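PDB 5TU0: Lmo2125 protein from Listeria monocytogenes serovar 1/2a, which binds maltose and, as a lipoprotein of the cell membrane, probably hands it to a transporter for sugar uptake. Local coordinates for residues E50-D55 against G59-V64; W205-D208 against M214-N217; N309-N314 against N330-Q335. The protein carries 2 engineered substitutions. All coordinates share one frame; numbering follows the deposited sequence.

Interaction 1: residues E50-D55 against G59-V64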
ATOM      1  N   GLU A  50     -18.006   5.508   0.377  1.00 28.65           N
ATOM      2  CA  GLU A  50     -18.852   5.507   1.593  1.00 32.24           C
ATOM      3  C   GLU A  50     -20.311   5.898   1.245  1.00 31.12           C
ATOM      4  O   GLU A  50     -21.219   5.471   1.909  1.00 30.29           O
ATOM      5  CB  GLU A  50     -18.271   6.350   2.758  1.00 37.17           C
ATOM      6  CG  GLU A  50     -18.538   7.846   2.743  1.00 42.93           C
ATOM      7  CD  GLU A  50     -18.046   8.587   4.001  1.00 47.31           C
ATOM      8  OE1 GLU A  50     -17.642   9.767   3.878  1.00 50.73           O
ATOM      9  OE2 GLU A  50     -18.071   8.010   5.121  1.00 52.81           O
ATOM     10  N   ALA A  51     -20.521   6.698   0.194  1.00 30.23           N
ATOM     11  CA  ALA A  51     -21.868   7.096  -0.197  1.00 30.67           C
ATOM     12  C   ALA A  51     -22.536   6.096  -1.131  1.00 29.94           C
ATOM     13  O   ALA A  51     -23.745   6.190  -1.364  1.00 30.27           O
ATOM     14  CB  ALA A  51     -21.847   8.467  -0.867  1.00 31.87           C
ATOM     15  N   LEU A  52     -21.770   5.135  -1.658  1.00 28.73           N
ATOM     16  CA  LEU A  52     -22.324   4.199  -2.662  1.00 28.66           C
ATOM     17  C   LEU A  52     -23.532   3.397  -2.185  1.00 28.87           C
ATOM     18  O   LEU A  52     -24.484   3.258  -2.941  1.00 29.52           O
ATOM     19  CB  LEU A  52     -21.218   3.289  -3.212  1.00 28.35           C
ATOM     20  CG  LEU A  52     -21.516   2.265  -4.296  1.00 28.25           C
ATOM     21  CD1 LEU A  52     -22.067   2.925  -5.553  1.00 28.85           C
ATOM     22  CD2 LEU A  52     -20.229   1.507  -4.597  1.00 27.15           C
ATOM     23  N   PRO A  53     -23.528   2.905  -0.923  1.00 29.02           N
ATOM     24  CA  PRO A  53     -24.686   2.134  -0.460  1.00 30.62           C
ATOM     25  C   PRO A  53     -26.014   2.906  -0.470  1.00 31.41           C
ATOM     26  O   PRO A  53     -27.067   2.284  -0.527  1.00 32.39           O
ATOM     27  CB  PRO A  53     -24.305   1.743   0.982  1.00 30.51           C
ATOM     28  CG  PRO A  53     -22.825   1.825   1.016  1.00 29.99           C
ATOM     29  CD  PRO A  53     -22.491   2.977   0.116  1.00 29.53           C
ATOM     30  N   LEU A  54     -25.948   4.237  -0.401  1.00 32.70           N
ATOM     31  CA  LEU A  54     -27.144   5.100  -0.441  1.00 33.59           C
ATOM     32  C   LEU A  54     -27.378   5.676  -1.850  1.00 33.93           C
ATOM     33  O   LEU A  54     -28.523   5.747  -2.311  1.00 33.08           O
ATOM     34  CB  LEU A  54     -27.028   6.225   0.591  1.00 35.19           C
ATOM     35  CG  LEU A  54     -26.920   5.785   2.067  1.00 36.72           C
ATOM     36  CD1 LEU A  54     -26.592   6.956   2.974  1.00 38.80           C
ATOM     37  CD2 LEU A  54     -28.178   5.095   2.559  1.00 37.28           C
ATOM     38  N   ASP A  55     -26.312   6.080  -2.543  1.00 32.99           N
ATOM     39  CA  ASP A  55     -26.468   6.613  -3.920  1.00 33.21           C
ATOM     40  C   ASP A  55     -26.934   5.541  -4.916  1.00 33.54           C
ATOM     41  O   ASP A  55     -27.688   5.831  -5.866  1.00 33.64           O
ATOM     42  CB  ASP A  55     -25.146   7.176  -4.428  1.00 33.24           C
ATOM     43  CG  ASP A  55     -24.680   8.381  -3.660  1.00 34.14           C
ATOM     44  OD1 ASP A  55     -25.480   9.012  -2.950  1.00 35.81           O
ATOM     45  OD2 ASP A  55     -23.500   8.715  -3.787  1.00 34.71           O
ATOM     46  N   GLY A  59     -30.239   5.556  -7.588  1.00 35.19           N
ATOM     47  CA  GLY A  59     -29.947   5.699  -9.006  1.00 35.07           C
ATOM     48  C   GLY A  59     -29.047   6.895  -9.275  1.00 34.66           C
ATOM     49  O   GLY A  59     -28.968   7.344 -10.411  1.00 37.26           O
ATOM     50  N   THR A  60     -28.381   7.413  -8.234  1.00 34.29           N
ATOM     51  CA  THR A  60     -27.508   8.590  -8.351  1.00 33.96           C
ATOM     52  C   THR A  60     -26.001   8.311  -8.284  1.00 34.25           C
ATOM     53  O   THR A  60     -25.203   9.253  -8.361  1.00 35.62           O
ATOM     54  CB  THR A  60     -27.804   9.593  -7.216  1.00 34.99           C
ATOM     55  OG1 THR A  60     -27.367   9.051  -5.953  1.00 34.18           O
ATOM     56  CG2 THR A  60     -29.305   9.941  -7.165  1.00 35.71           C
ATOM     57  N   ALA A  61     -25.594   7.047  -8.127  1.00 32.37           N
ATOM     58  CA  ALA A  61     -24.170   6.736  -8.024  1.00 31.32           C
ATOM     59  C   ALA A  61     -23.522   6.725  -9.403  1.00 30.31           C
ATOM     60  O   ALA A  61     -24.189   6.398 -10.391  1.00 30.33           O
ATOM     61  CB  ALA A  61     -23.982   5.370  -7.386  1.00 30.55           C
ATOM     62  N   PRO A  62     -22.215   7.039  -9.472  1.00 29.54           N
ATOM     63  CA  PRO A  62     -21.509   6.952 -10.756  1.00 29.85           C
ATOM     64  C   PRO A  62     -21.461   5.499 -11.239  1.00 28.69           C
ATOM     65  O   PRO A  62     -21.656   4.569 -10.444  1.00 28.68           O
ATOM     66  CB  PRO A  62     -20.091   7.443 -10.401  1.00 29.43           C
ATOM     67  CG  PRO A  62     -19.943   7.093  -8.967  1.00 28.90           C
ATOM     68  CD  PRO A  62     -21.283   7.365  -8.373  1.00 29.87           C
ATOM     69  N   ASP A  63     -21.215   5.302 -12.533  1.00 29.15           N
ATOM     70  CA  ASP A  63     -21.107   3.960 -13.092  1.00 27.50           C
ATOM     71  C   ASP A  63     -19.787   3.305 -12.782  1.00 26.13           C
ATOM     72  O   ASP A  63     -19.740   2.095 -12.501  1.00 25.77           O
ATOM     73  CB  ASP A  63     -21.258   4.008 -14.602  1.00 28.13           C
ATOM     74  CG  ASP A  63     -22.615   4.484 -15.022  1.00 29.32           C
ATOM     75  OD1 ASP A  63     -23.600   3.814 -14.663  1.00 29.66           O
ATOM     76  OD2 ASP A  63     -22.683   5.510 -15.732  1.00 29.88           O
ATOM     77  N   VAL A  64     -18.698   4.075 -12.860  0.50 25.40           N
ATOM     78  CA  VAL A  64     -17.366   3.553 -12.565  0.50 24.25           C
ATOM     79  C   VAL A  64     -16.601   4.534 -11.686  0.50 24.67           C
ATOM     80  O   VAL A  64     -16.833   5.744 -11.722  0.50 24.85           O
ATOM     81  CB  VAL A  64     -16.539   3.260 -13.835  0.50 24.06           C
ATOM     82  CG1 VAL A  64     -17.167   2.133 -14.651  0.50 24.22           C
ATOM     83  CG2 VAL A  64     -16.389   4.514 -14.669  0.50 24.41           C
TER

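Interaction 2: residues W205-D208 against M214-N217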
ATOM      1  N   TRP A 205      16.188  -2.091  17.607  1.00 27.51           N
ATOM      2  CA  TRP A 205      16.242  -0.705  17.122  1.00 27.09           C
ATOM      3  C   TRP A 205      15.570   0.247  18.116  1.00 27.35           C
ATOM      4  O   TRP A 205      16.146   1.276  18.482  1.00 27.71           O
ATOM      5  CB  TRP A 205      15.624  -0.570  15.731  1.00 26.95           C
ATOM      6  CG  TRP A 205      16.547  -1.046  14.626  1.00 27.21           C
ATOM      7  CD1 TRP A 205      16.684  -2.331  14.147  1.00 27.27           C
ATOM      8  CD2 TRP A 205      17.452  -0.233  13.860  1.00 27.52           C
ATOM      9  NE1 TRP A 205      17.632  -2.357  13.141  1.00 27.69           N
ATOM     10  CE2 TRP A 205      18.116  -1.087  12.948  1.00 27.61           C
ATOM     11  CE3 TRP A 205      17.779   1.131  13.870  1.00 27.89           C
ATOM     12  CZ2 TRP A 205      19.080  -0.615  12.043  1.00 27.22           C
ATOM     13  CZ3 TRP A 205      18.734   1.595  12.983  1.00 28.51           C
ATOM     14  CH2 TRP A 205      19.364   0.716  12.067  1.00 28.12           C
ATOM     15  N   PHE A 206      14.371  -0.105  18.573  1.00 25.66           N
ATOM     16  CA  PHE A 206      13.662   0.733  19.573  1.00 25.71           C
ATOM     17  C   PHE A 206      14.431   0.939  20.866  1.00 27.79           C
ATOM     18  O   PHE A 206      14.518   2.074  21.381  1.00 27.40           O
ATOM     19  CB  PHE A 206      12.316   0.106  19.946  1.00 25.09           C
ATOM     20  CG  PHE A 206      11.268   0.300  18.914  1.00 23.64           C
ATOM     21  CD1 PHE A 206      10.767   1.564  18.684  1.00 23.91           C
ATOM     22  CD2 PHE A 206      10.736  -0.780  18.213  1.00 23.59           C
ATOM     23  CE1 PHE A 206       9.775   1.775  17.757  1.00 24.00           C
ATOM     24  CE2 PHE A 206       9.758  -0.572  17.263  1.00 22.79           C
ATOM     25  CZ  PHE A 206       9.266   0.703  17.039  1.00 22.99           C
ATOM     26  N   GLN A 207      14.990  -0.158  21.377  1.00 28.63           N
ATOM     27  CA  GLN A 207      15.644  -0.158  22.679  1.00 30.67           C
ATOM     28  C   GLN A 207      17.120   0.286  22.690  1.00 31.43           C
ATOM     29  O   GLN A 207      17.550   0.938  23.647  1.00 31.96           O
ATOM     30  CB  GLN A 207      15.470  -1.537  23.331  1.00 31.24           C
ATOM     31  CG  GLN A 207      14.033  -1.820  23.762  1.00 32.56           C
ATOM     32  CD  GLN A 207      13.603  -0.973  24.964  1.00 35.48           C
ATOM     33  OE1 GLN A 207      14.321  -0.892  25.963  1.00 36.57           O
ATOM     34  NE2 GLN A 207      12.420  -0.354  24.880  1.00 35.53           N
ATOM     35  N   ASP A 208      17.872  -0.019  21.625  1.00 31.60           N
ATOM     36  CA  ASP A 208      19.313   0.292  21.581  1.00 32.71           C
ATOM     37  C   ASP A 208      19.755   1.452  20.711  1.00 32.62           C
ATOM     38  O   ASP A 208      20.868   1.945  20.885  1.00 33.67           O
ATOM     39  CB  ASP A 208      20.100  -0.924  21.076  1.00 33.74           C
ATOM     40  CG  ASP A 208      19.869  -2.167  21.901  1.00 34.89           C
ATOM     41  OD1 ASP A 208      19.355  -2.079  23.020  1.00 36.49           O
ATOM     42  OD2 ASP A 208      20.220  -3.248  21.412  1.00 39.66           O
ATOM     43  N   MET A 214      10.367   7.580  18.979  1.00 27.90           N
ATOM     44  CA  MET A 214       9.993   6.566  17.978  1.00 27.00           C
ATOM     45  C   MET A 214       8.949   5.543  18.494  1.00 26.72           C
ATOM     46  O   MET A 214       8.272   4.864  17.688  1.00 26.48           O
ATOM     47  CB  MET A 214      11.241   5.842  17.434  1.00 26.36           C
ATOM     48  CG  MET A 214      12.118   6.715  16.561  1.00 26.48           C
ATOM     49  SD  MET A 214      11.322   7.203  15.018  1.00 27.26           S
ATOM     50  CE  MET A 214      11.322   5.632  14.178  1.00 26.89           C
ATOM     51  N   GLN A 215       8.811   5.449  19.815  1.00 27.13           N
ATOM     52  CA  GLN A 215       7.857   4.528  20.447  1.00 27.63           C
ATOM     53  C   GLN A 215       6.434   5.075  20.597  1.00 28.50           C
ATOM     54  O   GLN A 215       5.522   4.301  20.892  1.00 29.44           O
ATOM     55  CB  GLN A 215       8.373   4.110  21.821  1.00 27.52           C
ATOM     56  CG  GLN A 215       9.696   3.366  21.740  1.00 27.40           C
ATOM     57  CD  GLN A 215      10.302   3.088  23.095  1.00 27.94           C
ATOM     58  OE1 GLN A 215       9.593   2.870  24.075  1.00 28.36           O
ATOM     59  NE2 GLN A 215      11.634   3.086  23.156  1.00 28.38           N
ATOM     60  N   ASP A 216       6.249   6.389  20.419  1.00 29.36           N
ATOM     61  CA  ASP A 216       4.936   7.042  20.549  1.00 29.87           C
ATOM     62  C   ASP A 216       4.268   7.019  19.185  1.00 29.00           C
ATOM     63  O   ASP A 216       4.484   7.901  18.358  1.00 29.10           O
ATOM     64  CB  ASP A 216       5.106   8.477  21.074  1.00 32.87           C
ATOM     65  CG  ASP A 216       3.785   9.148  21.450  1.00 34.63           C
ATOM     66  OD1 ASP A 216       2.765   8.470  21.621  1.00 35.26           O
ATOM     67  OD2 ASP A 216       3.791  10.381  21.606  1.00 38.45           O
ATOM     68  N   ASN A 217       3.445   6.006  18.955  1.00 28.82           N
ATOM     69  CA  ASN A 217       2.815   5.844  17.648  1.00 29.29           C
ATOM     70  C   ASN A 217       2.044   7.078  17.188  1.00 31.18           C
ATOM     71  O   ASN A 217       2.071   7.414  16.014  1.00 32.04           O
ATOM     72  CB  ASN A 217       1.879   4.651  17.622  1.00 28.64           C
ATOM     73  CG  ASN A 217       1.336   4.383  16.231  1.00 28.75           C
ATOM     74  OD1 ASN A 217       0.160   4.631  15.959  1.00 32.02           O
ATOM     75  ND2 ASN A 217       2.196   3.948  15.332  1.00 26.10           N
TER
HETATM   76  O   HOH W   1      12.836   4.124  20.428  1.00 24.33           O

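Interaction 3: residues N309-N314 against N330-Q335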
ATOM      1  N   ASN A 309       2.659  10.051 -12.461  1.00 34.29           N
ATOM      2  CA  ASN A 309       3.821   9.360 -11.893  1.00 36.59           C
ATOM      3  C   ASN A 309       3.434   8.157 -11.017  1.00 34.55           C
ATOM      4  O   ASN A 309       4.279   7.620 -10.317  1.00 34.91           O
ATOM      5  CB  ASN A 309       4.794  10.305 -11.140  1.00 39.51           C
ATOM      6  CG  ASN A 309       5.633  11.158 -12.077  1.00 44.25           C
ATOM      7  OD1 ASN A 309       6.628  11.735 -11.663  1.00 51.26           O
ATOM      8  ND2 ASN A 309       5.248  11.230 -13.338  1.00 46.75           N
ATOM      9  N   GLU A 310       2.174   7.726 -11.079  1.00 33.52           N
ATOM     10  CA  GLU A 310       1.763   6.531 -10.342  1.00 33.36           C
ATOM     11  C   GLU A 310       2.113   5.323 -11.187  1.00 30.13           C
ATOM     12  O   GLU A 310       1.932   5.331 -12.396  1.00 29.94           O
ATOM     13  CB  GLU A 310       0.294   6.610  -9.947  1.00 35.37           C
ATOM     14  CG  GLU A 310       0.083   7.763  -8.968  1.00 39.04           C
ATOM     15  CD  GLU A 310      -1.212   7.697  -8.219  1.00 39.96           C
ATOM     16  OE1 GLU A 310      -1.446   6.688  -7.546  1.00 43.78           O
ATOM     17  OE2 GLU A 310      -1.976   8.677  -8.261  1.00 43.97           O
ATOM     18  N   VAL A 311       2.634   4.289 -10.541  1.00 27.85           N
ATOM     19  CA  VAL A 311       3.114   3.108 -11.232  1.00 27.72           C
ATOM     20  C   VAL A 311       1.983   2.234 -11.762  1.00 27.35           C
ATOM     21  O   VAL A 311       1.126   1.804 -10.996  1.00 27.45           O
ATOM     22  CB  VAL A 311       4.038   2.280 -10.324  1.00 27.67           C
ATOM     23  CG1 VAL A 311       4.569   1.071 -11.070  1.00 28.00           C
ATOM     24  CG2 VAL A 311       5.182   3.164  -9.825  1.00 28.41           C
ATOM     25  N   PRO A 312       1.985   1.958 -13.077  1.00 28.76           N
ATOM     26  CA  PRO A 312       0.915   1.145 -13.656  1.00 28.52           C
ATOM     27  C   PRO A 312       0.895  -0.316 -13.230  1.00 28.60           C
ATOM     28  O   PRO A 312       1.944  -0.917 -13.021  1.00 29.47           O
ATOM     29  CB  PRO A 312       1.191   1.191 -15.169  1.00 29.28           C
ATOM     30  CG  PRO A 312       2.200   2.245 -15.379  1.00 30.47           C
ATOM     31  CD  PRO A 312       2.925   2.458 -14.094  1.00 29.22           C
ATOM     32  N   ALA A 313      -0.310  -0.874 -13.169  1.00 28.53           N
ATOM     33  CA  ALA A 313      -0.524  -2.288 -12.881  1.00 28.53           C
ATOM     34  C   ALA A 313      -0.244  -3.118 -14.133  1.00 28.27           C
ATOM     35  O   ALA A 313       0.341  -4.189 -14.050  1.00 28.28           O
ATOM     36  CB  ALA A 313      -1.948  -2.523 -12.415  1.00 27.60           C
ATOM     37  N   ASN A 314      -0.665  -2.614 -15.294  1.00 29.02           N
ATOM     38  CA  ASN A 314      -0.460  -3.305 -16.584  1.00 30.24           C
ATOM     39  C   ASN A 314       1.043  -3.501 -16.768  1.00 31.57           C
ATOM     40  O   ASN A 314       1.796  -2.534 -16.703  1.00 30.68           O
ATOM     41  CB  ASN A 314      -1.095  -2.475 -17.731  1.00 30.35           C
ATOM     42  CG  ASN A 314      -0.928  -3.108 -19.095  1.00 31.00           C
ATOM     43  OD1 ASN A 314       0.183  -3.458 -19.489  1.00 32.93           O
ATOM     44  ND2 ASN A 314      -2.030  -3.223 -19.850  1.00 30.90           N
ATOM     45  N   ASN A 330      11.325   3.104 -10.044  1.00 33.33           N
ATOM     46  CA  ASN A 330      12.183   1.913 -10.038  1.00 34.22           C
ATOM     47  C   ASN A 330      12.111   1.177  -8.693  1.00 33.14           C
ATOM     48  O   ASN A 330      11.997  -0.048  -8.662  1.00 32.96           O
ATOM     49  CB  ASN A 330      13.659   2.264 -10.322  1.00 36.33           C
ATOM     50  CG  ASN A 330      13.913   2.690 -11.762  1.00 38.49           C
ATOM     51  OD1 ASN A 330      13.080   2.510 -12.652  1.00 40.04           O
ATOM     52  ND2 ASN A 330      15.079   3.253 -11.994  1.00 40.46           N
ATOM     53  N   ALA A 331      12.195   1.935  -7.599  1.00 32.17           N
ATOM     54  CA  ALA A 331      12.112   1.361  -6.243  1.00 31.99           C
ATOM     55  C   ALA A 331      10.783   0.652  -6.005  1.00 30.18           C
ATOM     56  O   ALA A 331      10.754  -0.458  -5.492  1.00 29.82           O
ATOM     57  CB  ALA A 331      12.317   2.434  -5.194  1.00 32.18           C
ATOM     58  N   VAL A 332       9.687   1.305  -6.368  1.00 29.64           N
ATOM     59  CA  VAL A 332       8.357   0.706  -6.235  1.00 28.54           C
ATOM     60  C   VAL A 332       8.233  -0.567  -7.056  1.00 28.17           C
ATOM     61  O   VAL A 332       7.773  -1.578  -6.549  1.00 26.89           O
ATOM     62  CB  VAL A 332       7.231   1.688  -6.648  1.00 28.70           C
ATOM     63  CG1 VAL A 332       5.874   0.967  -6.776  1.00 28.44           C
ATOM     64  CG2 VAL A 332       7.147   2.813  -5.640  1.00 29.03           C
ATOM     65  N   ILE A 333       8.666  -0.532  -8.312  1.00 28.67           N
ATOM     66  CA  ILE A 333       8.582  -1.722  -9.174  1.00 29.10           C
ATOM     67  C   ILE A 333       9.390  -2.895  -8.604  1.00 29.49           C
ATOM     68  O   ILE A 333       8.915  -4.043  -8.580  1.00 27.68           O
ATOM     69  CB  ILE A 333       9.039  -1.395 -10.615  1.00 30.04           C
ATOM     70  CG1 ILE A 333       8.026  -0.444 -11.281  1.00 29.92           C
ATOM     71  CG2 ILE A 333       9.189  -2.670 -11.434  1.00 30.92           C
ATOM     72  CD1 ILE A 333       8.482   0.134 -12.612  1.00 31.02           C
ATOM     73  N   GLU A 334      10.609  -2.590  -8.155  1.00 30.45           N
ATOM     74  CA  GLU A 334      11.506  -3.602  -7.612  1.00 31.93           C
ATOM     75  C   GLU A 334      10.984  -4.158  -6.304  1.00 29.77           C
ATOM     76  O   GLU A 334      10.936  -5.371  -6.122  1.00 28.77           O
ATOM     77  CB  GLU A 334      12.907  -3.008  -7.399  1.00 35.78           C
ATOM     78  CG  GLU A 334      13.968  -3.991  -6.931  1.00 38.63           C
ATOM     79  CD  GLU A 334      14.210  -5.127  -7.912  1.00 41.23           C
ATOM     80  OE1 GLU A 334      14.099  -4.910  -9.143  1.00 42.04           O
ATOM     81  OE2 GLU A 334      14.533  -6.241  -7.435  1.00 44.25           O
ATOM     82  N   GLN A 335      10.570  -3.278  -5.406  1.00 28.73           N
ATOM     83  CA  GLN A 335      10.080  -3.723  -4.102  1.00 28.23           C
ATOM     84  C   GLN A 335       8.757  -4.492  -4.223  1.00 27.66           C
ATOM     85  O   GLN A 335       8.513  -5.452  -3.493  1.00 26.17           O
ATOM     86  CB  GLN A 335       9.924  -2.547  -3.141  1.00 28.05           C
ATOM     87  CG  GLN A 335       9.661  -2.982  -1.717  1.00 27.81           C
ATOM     88  CD  GLN A 335      10.816  -3.781  -1.144  1.00 29.49           C
ATOM     89  OE1 GLN A 335      11.980  -3.428  -1.317  1.00 29.94           O
ATOM     90  NE2 GLN A 335      10.497  -4.862  -0.459  1.00 31.48           N
TER

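Interaction 1: residues E50-D55 against G59-V64
The carboxylate of Asp55 has the Thr60 hydroxyl off its plane and to one side, OG1 3.5 Å from OD1, and the same OG1 also presses on Asp55 CB. The two side chains cross at about a right angle. The other flat group here is the peptide carbonyl of Asp55, and it takes two donors from Thr60. Thr60 N comes in 2.9 Å from Asp55 O, nearly beyond the end of the C=O bond, though tilted 22° from its plane. Thr60 OG1 donates to the same Asp55 O from 3.2 Å, reaching it from the flank, with a C=O...donor angle of 101°. Placing OG1 between its own N and carbonyl carbon (chi1 69°) is what turns the hydroxyl back to the helix. Ala61 N adds a weak third bond.

Ala61 follows with its methyl facing the helix. Its CB packs against Asp55 CB and lies 3.6 Å from Leu52 CD1, so one methyl touches two residues about a turn apart. Leu52 also touches His80 and Leu81, which carries the packing inward from the exposed polar end.

Farther along, Asp63 bonds to Ser282 and Asn284, both in the tartronate pocket. Gly59, with positive phi, is the first residue to leave the helix 45-58, and the Thr60 N bond back to Asp55 O belongs to a Schellman motif, here ending the helix ahead of the loop that leads into strand 64-68.

Interaction 2: residues W205-D208 against M214-N217
Phe206 and Gln215 run past each other in opposite directions, and the Phe206 ring plane is 89° from the Gln215 amide plane. They meet inside a helix-loop-helix connection: Phe206 sits in the last turn of helix 193-208, while Gln215 lies in a short 3-10 turn just ahead of helix 217-229. The touch is between ring and aliphatic chain, Phe206 CD1 to Gln215 CG at 3.7 Å, with the CG approaching obliquely. Beyond CG the glutamine chain is extended (chi2 173°), which carries its amide on past the ring to the helix backbone.

The ring's edge points at the 3-10 turn. Phe206 CE1 is 3.4 Å from Met214 O, which lies close to the ring plane, so an aromatic C-H faces a carbonyl oxygen. Met214 CB is a looser apolar neighbour of the same CE1, and the methionine itself goes on to pack against Phe223 and Ile224 of the next helix. Trp210 meets Phe206 edge-to-face, and Trp160 touches it as well, which makes this an aromatic-rich, buried corner.

Gln207 starts out away from the turn, but a bend at its second side-chain torsion returns its NE2 to 3.9 Å from Gln215 NE2, the two chains crossing at about a right angle with their amide planes 46° apart. Two N-H groups have nothing to give each other, and each amide has a partner outside: Gln207 NE2 bonds to Ala363 O, and Gln215 OE1 receives Lys212 NZ.

The polar link between the two segments runs through a water in the plane of the Phe206 ring, at its edge; it lies 2.8 Å from Phe206 O, to which it can donate, and accepts from Gln215 NE2 at 3.2 Å.

Interaction 3: residues N309-N314 against N330-Q335
Val311 spreads its two methyls over consecutive residues of helix 327-336, one for each. CG2 meets Val332 CG1 at 3.8 Å, and CG1 meets Ile333 CG1, also at 3.8 Å. Its CB points at the helix, and with CG1 anti to the backbone N (chi1 -178°) the fork opens across the helix surface so that both branches make contact.

The two partners receive it differently. Val332 also faces the strand; the two valines slide past each other in opposite directions, and Val311 CG2 comes within 4.1 Å of Val332 CB as well as touching CG1. Ile333 leaves the helix to the side and crosses Val311 obliquely. Its CG1 is anti to the carbonyl carbon (chi1 -68°), which swings the longer branch round to the valine. All the contact is between aliphatic carbons, and all three residues are buried.

This is a helix packed against a short, weakly bonded strand of the mixed sheet of the solute-binding fold. Strand 311-312 runs antiparallel to the long strand 105-121, with Val311 bonded through its backbone to Ile113, next to Glu114 of the sugar pocket. Helix 327-336 packs on this strand through Val332 and Ile333, and Ala331 touches Val117 of the long strand.

Val332 also touches Pro240, the neighbour of Trp241 in the pocket, while Ile333 leans on Arg318 and Lys322 of helix 315-323. Arg318 in turn bonds to the carbonyl oxygens of Pro312 and Ala313, and Asn314 is the N-cap of that helix, its OD1 accepting from Ala317 N.

How the interactions relate
The three contacts are separate and follow one another along the chain. Interactions 1 and 2 are farthest apart, their centres 43 Å from each other on opposite sides of the chain's centre. Interaction 3 lies about 30 Å, centre to centre, from each of them, and even its nearest atoms stay about 16 Å from interaction 1 and 15 Å from interaction 2. It has the side chain of Val332 about 12 Å from a bound glucose unit, and so stands behind the pocket without lining it. Interaction 1 has Gly59 about 12 Å from the tartronate and is tied to that pocket through Asp63. Interaction 2, 23 Å out from the chain's centre, lies in the connection between helices 193-208 and 217-229.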